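Long-range contacts in mediator of RNA polymerase II transcription subunit 18 (Schizosaccharomyces pombe, PDB 3C0T), which serves as a component of the Mediator coactivator complex, which conveys signals from gene-specific regulators to the basal RNA polymerase II machinery: residues Q2-L7 with C94-V99; D135-I140 with H168-V173. All blocks are in the same frame, centred on the assembly; numbering follows the deposited sequence.

Contact 1: residues Q2-L7 with C94-V99; sequences QELYLL and CGIRPV
Tyr5 and Arg97 each place CG between the backbone N and the carbonyl carbon, at chi1 67° and 64°, while the CG of Glu3 lies anti to its backbone N. The phenol ring of Tyr5 lies over Gly95, and the arginine chain ends at the carboxylate of Glu3. These groups share one face of an antiparallel ladder between strands 2-10 and 95-104, part of the closed beta barrel of Med18. Glycine suits its place beneath the tyrosine: with no side chain on that face, its CA can lie over the ring, 4.0 Å from the Tyr5 centroid, as a CH-pi contact. The phenol OH reaches past this pair to the carbonyl of Val205.

Glu3 and Arg97 extend side by side in the same direction, their ends forming a salt bridge with Arg97 NH2 3.0 Å from Glu3 OE2. The oxygen is met on its syn side, but the carboxylate and guanidinium planes are 67° apart, so this is no flat two-pronged pair. Arg97 NE adds a weak bond to the same oxygen, Glu3 OE2, at 3.1 Å. In this buried setting the two charges probably stabilise each other. Val99 shields the stem of the acid, its CG2 lying 3.8 Å from Glu3 CB.

The ladder is carried by paired backbone bonds between Glu3 and Arg97 and between Tyr5 and Gly95. Pro98, which lacks an N-H, fits opposite Gln2 because theirs is a non-hydrogen-bonded pair. On the other face, Leu4 and Ile96 run alongside each other, and Leu4 packs on helix 179-196; the bent glutamine chain crosses the isoleucine branch, bringing Gln2 CG to 3.5 Å from Ile96 CG2. At the far end, Leu6 CD2 rests 3.9 Å from Cys94 CB.

Contact 2: residues D135-I140 with H168-V173; sequences DTTVRI and HVYTHV
Thr137 and Tyr170 lie alongside each other and point the same way from a hydrogen-bonded pair of residues on antiparallel strands. The threonine CB sits over one face of the phenol ring, displaced toward its rim and 4.0 Å from the Tyr170 centroid, making a CH-pi contact. Its methyl lies by the hydroxyl end of the ring, with Thr137 CG2 3.5 Å from Tyr170 OH. The tyrosine CG occupies the position between its backbone N and carbonyl carbon, at chi1 63°. Within the same strand, Tyr170 CD1 stands 3.7 Å above the plane of the His168 imidazole, over its centre. Threonine fits here because it offers a carbon surface to the ring and a hydroxyl to solvent; Thr137 OG1 is 2.9 Å from a water, which also donates a weak bond to Tyr170 O.

Beneath these groups the backbone ladder is regular, with two bonds between Thr137 and Tyr170 and two between Arg139 and His168. The bond from Thr137 N to Tyr170 O, 2.8 Å long, is almost straight at 176°. Between them Val138 and Val169 form a non-hydrogen-bonded pair on the opposite face, where their branched side chains meet with Val138 CB 4.1 Å from Val169 CG2. Just before the first strand, Thr171 OG1 donates to Asp135 O at 3.2 Å, extending the pairing with a side-chain bond.

The Arg139 guanidinium forms salt bridges with Glu34 and Glu130, and Tyr170 OH makes a weak bond to Glu130, tying this polar face to the next strands of the barrel. Strand 118-133 flanks 136-146 and strand 2-10 flanks 165-173, while Thr136, Thr171 and Val173 pack against helix 179-196 on the opposite face.

Overall arrangement
Contacts 1 and 2 are adjoining parts of one barrel wall, their centres about 9 Å apart. Strands 2-10 and 165-173 are neighbours, giving the order 95-104, 2-10, 165-173, 136-146. The seam between them has probable hydrogen bonds from Leu6 N to Val169 O and from Val173 N to Gln2 O, each 2.8 Å. Along the chain, contact 1 closes before contact 2 opens. By its pairing with 95-104 and 165-173, the N-terminal strand is inserted between two later ones. Glu3 also packs against His168 and His172, joining the polar faces of both contacts, while helix 179-196 crosses the other face and receives side chains from each.

Contact 1: residues Q2-L7 with C94-V99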
loop_
_atom_site.group_PDB
_atom_site.type_symbol
_atom_site.label_atom_id
_atom_site.label_comp_id
_atom_site.label_asym_id
_atom_site.label_seq_id
_atom_site.Cartn_x
_atom_site.Cartn_y
_atom_site.Cartn_z
ATOM N N GLN A 2 -8.780 2.606 -12.135
ATOM C CA GLN A 2 -8.724 1.166 -11.928
ATOM C C GLN A 2 -7.303 0.694 -11.639
ATOM O O GLN A 2 -6.369 1.024 -12.372
ATOM C CB GLN A 2 -9.252 0.461 -13.181
ATOM C CG GLN A 2 -10.192 -0.706 -12.931
ATOM C CD GLN A 2 -11.498 -0.283 -12.290
ATOM O OE1 GLN A 2 -12.121 0.681 -12.719
ATOM N NE2 GLN A 2 -11.922 -1.009 -11.261
ATOM N N GLU A 3 -7.138 -0.072 -10.565
ATOM C CA GLU A 3 -5.825 -0.603 -10.224
ATOM C C GLU A 3 -5.768 -2.105 -10.498
ATOM O O GLU A 3 -6.542 -2.874 -9.927
ATOM C CB GLU A 3 -5.490 -0.352 -8.744
ATOM C CG GLU A 3 -4.140 -0.954 -8.330
ATOM C CD GLU A 3 -3.751 -0.647 -6.887
ATOM O OE1 GLU A 3 -3.618 0.542 -6.541
ATOM O OE2 GLU A 3 -3.575 -1.598 -6.097
ATOM N N LEU A 4 -4.868 -2.514 -11.387
ATOM C CA LEU A 4 -4.689 -3.935 -11.686
ATOM C C LEU A 4 -3.437 -4.311 -10.884
ATOM O O LEU A 4 -2.445 -3.574 -10.895
ATOM C CB LEU A 4 -4.485 -4.159 -13.190
ATOM C CG LEU A 4 -5.687 -3.771 -14.066
ATOM C CD1 LEU A 4 -5.711 -2.250 -14.260
ATOM C CD2 LEU A 4 -5.595 -4.470 -15.427
ATOM N N TYR A 5 -3.467 -5.446 -10.192
ATOM C CA TYR A 5 -2.328 -5.785 -9.354
ATOM C C TYR A 5 -2.103 -7.263 -9.094
ATOM O O TYR A 5 -2.923 -8.107 -9.430
ATOM C CB TYR A 5 -2.510 -5.095 -8.004
ATOM C CG TYR A 5 -3.694 -5.664 -7.253
ATOM C CD1 TYR A 5 -3.536 -6.748 -6.385
ATOM C CD2 TYR A 5 -4.985 -5.172 -7.470
ATOM C CE1 TYR A 5 -4.632 -7.335 -5.757
ATOM C CE2 TYR A 5 -6.097 -5.752 -6.843
ATOM C CZ TYR A 5 -5.911 -6.835 -5.993
ATOM O OH TYR A 5 -6.993 -7.440 -5.396
ATOM N N LEU A 6 -0.975 -7.544 -8.451
ATOM C CA LEU A 6 -0.585 -8.892 -8.056
ATOM C C LEU A 6 0.088 -8.721 -6.710
ATOM O O LEU A 6 0.759 -7.713 -6.472
ATOM C CB LEU A 6 0.397 -9.502 -9.056
ATOM C CG LEU A 6 -0.200 -9.885 -10.411
ATOM C CD1 LEU A 6 0.898 -10.395 -11.332
ATOM C CD2 LEU A 6 -1.275 -10.954 -10.207
ATOM N N LEU A 7 -0.103 -9.689 -5.825
ATOM C CA LEU A 7 0.489 -9.621 -4.502
ATOM C C LEU A 7 1.319 -10.860 -4.187
ATOM O O LEU A 7 1.033 -11.958 -4.665
ATOM C CB LEU A 7 -0.603 -9.449 -3.443
ATOM C CG LEU A 7 -1.164 -8.044 -3.207
ATOM C CD1 LEU A 7 -2.340 -8.134 -2.262
ATOM C CD2 LEU A 7 -0.095 -7.142 -2.614
ATOM N N CYS A 94 -5.080 -11.505 -12.724
ATOM C CA CYS A 94 -4.599 -10.411 -11.877
ATOM C C CYS A 94 -5.789 -9.752 -11.176
ATOM O O CYS A 94 -6.907 -9.781 -11.682
ATOM C CB CYS A 94 -3.861 -9.363 -12.709
ATOM S SG CYS A 94 -4.955 -8.219 -13.578
ATOM N N GLY A 95 -5.554 -9.160 -10.012
ATOM C CA GLY A 95 -6.642 -8.520 -9.303
ATOM C C GLY A 95 -6.970 -7.149 -9.860
ATOM O O GLY A 95 -6.130 -6.511 -10.496
ATOM N N ILE A 96 -8.200 -6.700 -9.633
ATOM C CA ILE A 96 -8.641 -5.383 -10.080
ATOM C C ILE A 96 -9.496 -4.743 -8.990
ATOM O O ILE A 96 -10.379 -5.393 -8.421
ATOM C CB ILE A 96 -9.507 -5.446 -11.365
ATOM C CG1 ILE A 96 -8.728 -6.087 -12.510
ATOM C CG2 ILE A 96 -9.912 -4.032 -11.783
ATOM C CD1 ILE A 96 -9.509 -6.123 -13.813
ATOM N N ARG A 97 -9.231 -3.475 -8.692
ATOM C CA ARG A 97 -10.013 -2.771 -7.692
ATOM C C ARG A 97 -10.068 -1.292 -8.032
ATOM O O ARG A 97 -9.128 -0.746 -8.608
ATOM C CB ARG A 97 -9.416 -2.951 -6.299
ATOM C CG ARG A 97 -8.052 -2.345 -6.153
ATOM C CD ARG A 97 -7.613 -2.333 -4.718
ATOM N NE ARG A 97 -6.306 -1.703 -4.593
ATOM C CZ ARG A 97 -5.791 -1.267 -3.450
ATOM N NH1 ARG A 97 -6.473 -1.392 -2.322
ATOM N NH2 ARG A 97 -4.594 -0.699 -3.440
ATOM N N PRO A 98 -11.184 -0.630 -7.698
ATOM C CA PRO A 98 -11.341 0.802 -7.975
ATOM C C PRO A 98 -10.463 1.603 -7.017
ATOM O O PRO A 98 -10.360 1.267 -5.837
ATOM C CB PRO A 98 -12.829 1.052 -7.705
ATOM C CG PRO A 98 -13.462 -0.309 -7.806
ATOM C CD PRO A 98 -12.437 -1.203 -7.180
ATOM N N VAL A 99 -9.827 2.650 -7.520
ATOM C CA VAL A 99 -8.986 3.494 -6.684
ATOM C C VAL A 99 -9.125 4.934 -7.141
ATOM O O VAL A 99 -8.865 5.249 -8.300
ATOM C CB VAL A 99 -7.499 3.105 -6.772
ATOM C CG1 VAL A 99 -6.644 4.160 -6.073
ATOM C CG2 VAL A 99 -7.279 1.751 -6.133
#

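Contact 2: residues D135-I140 with H168-V173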
loop_
_atom_site.group_PDB
_atom_site.type_symbol
_atom_site.label_atom_id
_atom_site.label_comp_id
_atom_site.label_asym_id
_atom_site.label_seq_id
_atom_site.Cartn_x
_atom_site.Cartn_y
_atom_site.Cartn_z
ATOM N N ASP A 135 6.024 -0.580 -17.654
ATOM C CA ASP A 135 4.963 0.335 -17.256
ATOM C C ASP A 135 4.173 -0.074 -16.020
ATOM O O ASP A 135 3.004 0.292 -15.870
ATOM C CB ASP A 135 3.990 0.529 -18.406
ATOM C CG ASP A 135 4.200 1.827 -19.108
ATOM O OD1 ASP A 135 5.243 1.972 -19.791
ATOM O OD2 ASP A 135 3.320 2.706 -18.956
ATOM N N THR A 136 4.790 -0.852 -15.144
ATOM C CA THR A 136 4.117 -1.256 -13.919
ATOM C C THR A 136 5.047 -0.890 -12.771
ATOM O O THR A 136 6.239 -0.649 -12.978
ATOM C CB THR A 136 3.852 -2.778 -13.867
ATOM O OG1 THR A 136 5.089 -3.462 -13.636
ATOM C CG2 THR A 136 3.241 -3.263 -15.166
ATOM N N THR A 137 4.499 -0.843 -11.565
ATOM C CA THR A 137 5.276 -0.514 -10.387
ATOM C C THR A 137 5.316 -1.733 -9.483
ATOM O O THR A 137 4.306 -2.421 -9.299
ATOM C CB THR A 137 4.639 0.652 -9.604
ATOM O OG1 THR A 137 4.646 1.833 -10.413
ATOM C CG2 THR A 137 5.414 0.924 -8.314
ATOM N N VAL A 138 6.487 -2.023 -8.937
ATOM C CA VAL A 138 6.600 -3.144 -8.029
ATOM C C VAL A 138 7.195 -2.608 -6.742
ATOM O O VAL A 138 8.324 -2.109 -6.704
ATOM C CB VAL A 138 7.440 -4.284 -8.631
ATOM C CG1 VAL A 138 8.371 -3.732 -9.663
ATOM C CG2 VAL A 138 8.188 -5.024 -7.546
ATOM N N ARG A 139 6.393 -2.691 -5.690
ATOM C CA ARG A 139 6.770 -2.199 -4.380
ATOM C C ARG A 139 6.953 -3.358 -3.398
ATOM O O ARG A 139 6.133 -4.279 -3.351
ATOM C CB ARG A 139 5.672 -1.236 -3.895
ATOM C CG ARG A 139 5.788 -0.798 -2.454
ATOM C CD ARG A 139 4.585 0.041 -2.012
ATOM N NE ARG A 139 4.551 1.360 -2.640
ATOM C CZ ARG A 139 3.999 2.431 -2.075
ATOM N NH1 ARG A 139 3.434 2.333 -0.878
ATOM N NH2 ARG A 139 4.039 3.609 -2.689
ATOM N N ILE A 140 8.052 -3.336 -2.648
ATOM C CA ILE A 140 8.305 -4.356 -1.638
ATOM C C ILE A 140 8.349 -3.545 -0.347
ATOM O O ILE A 140 9.178 -2.646 -0.189
ATOM C CB ILE A 140 9.631 -5.129 -1.903
ATOM C CG1 ILE A 140 9.808 -6.229 -0.854
ATOM C CG2 ILE A 140 10.814 -4.183 -1.932
ATOM C CD1 ILE A 140 10.895 -7.236 -1.211
ATOM N N HIS A 168 4.005 -5.925 -3.769
ATOM C CA HIS A 168 2.797 -5.467 -4.452
ATOM C C HIS A 168 3.133 -4.931 -5.842
ATOM O O HIS A 168 3.870 -3.951 -5.979
ATOM C CB HIS A 168 2.125 -4.371 -3.615
ATOM C CG HIS A 168 0.824 -3.879 -4.174
ATOM N ND1 HIS A 168 0.109 -2.854 -3.592
ATOM C CD2 HIS A 168 0.110 -4.265 -5.256
ATOM C CE1 HIS A 168 -0.989 -2.631 -4.292
ATOM N NE2 HIS A 168 -1.013 -3.473 -5.308
ATOM N N VAL A 169 2.600 -5.583 -6.872
ATOM C CA VAL A 169 2.839 -5.159 -8.248
ATOM C C VAL A 169 1.535 -4.586 -8.789
ATOM O O VAL A 169 0.484 -5.225 -8.697
ATOM C CB VAL A 169 3.285 -6.341 -9.137
ATOM C CG1 VAL A 169 3.652 -5.832 -10.531
ATOM C CG2 VAL A 169 4.480 -7.048 -8.496
ATOM N N TYR A 170 1.595 -3.388 -9.358
ATOM C CA TYR A 170 0.382 -2.766 -9.854
ATOM C C TYR A 170 0.597 -1.740 -10.949
ATOM O O TYR A 170 1.716 -1.307 -11.220
ATOM C CB TYR A 170 -0.360 -2.072 -8.702
ATOM C CG TYR A 170 0.433 -0.943 -8.063
ATOM C CD1 TYR A 170 1.400 -1.201 -7.090
ATOM C CD2 TYR A 170 0.252 0.381 -8.470
ATOM C CE1 TYR A 170 2.172 -0.167 -6.540
ATOM C CE2 TYR A 170 1.019 1.417 -7.933
ATOM C CZ TYR A 170 1.980 1.134 -6.970
ATOM O OH TYR A 170 2.773 2.152 -6.464
ATOM N N THR A 171 -0.513 -1.367 -11.575
ATOM C CA THR A 171 -0.521 -0.351 -12.600
ATOM C C THR A 171 -1.919 0.248 -12.570
ATOM O O THR A 171 -2.875 -0.414 -12.157
ATOM C CB THR A 171 -0.206 -0.920 -13.988
ATOM O OG1 THR A 171 -0.064 0.172 -14.905
ATOM C CG2 THR A 171 -1.309 -1.852 -14.466
ATOM N N HIS A 172 -2.036 1.506 -12.976
ATOM C CA HIS A 172 -3.324 2.182 -12.970
ATOM C C HIS A 172 -3.842 2.494 -14.373
ATOM O O HIS A 172 -3.078 2.880 -15.263
ATOM C CB HIS A 172 -3.231 3.492 -12.185
ATOM C CG HIS A 172 -2.967 3.310 -10.724
ATOM N ND1 HIS A 172 -3.832 2.636 -9.888
ATOM C CD2 HIS A 172 -1.943 3.732 -9.944
ATOM C CE1 HIS A 172 -3.353 2.651 -8.657
ATOM N NE2 HIS A 172 -2.208 3.309 -8.664
ATOM N N VAL A 173 -5.148 2.322 -14.554
ATOM C CA VAL A 173 -5.811 2.616 -15.818
ATOM C C VAL A 173 -6.897 3.647 -15.514
ATOM O O VAL A 173 -7.855 3.366 -14.791
ATOM C CB VAL A 173 -6.452 1.355 -16.430
ATOM C CG1 VAL A 173 -7.190 1.725 -17.713
ATOM C CG2 VAL A 173 -5.371 0.311 -16.722
HETATM O O HOH W 1 2.557 1.709 -12.492
#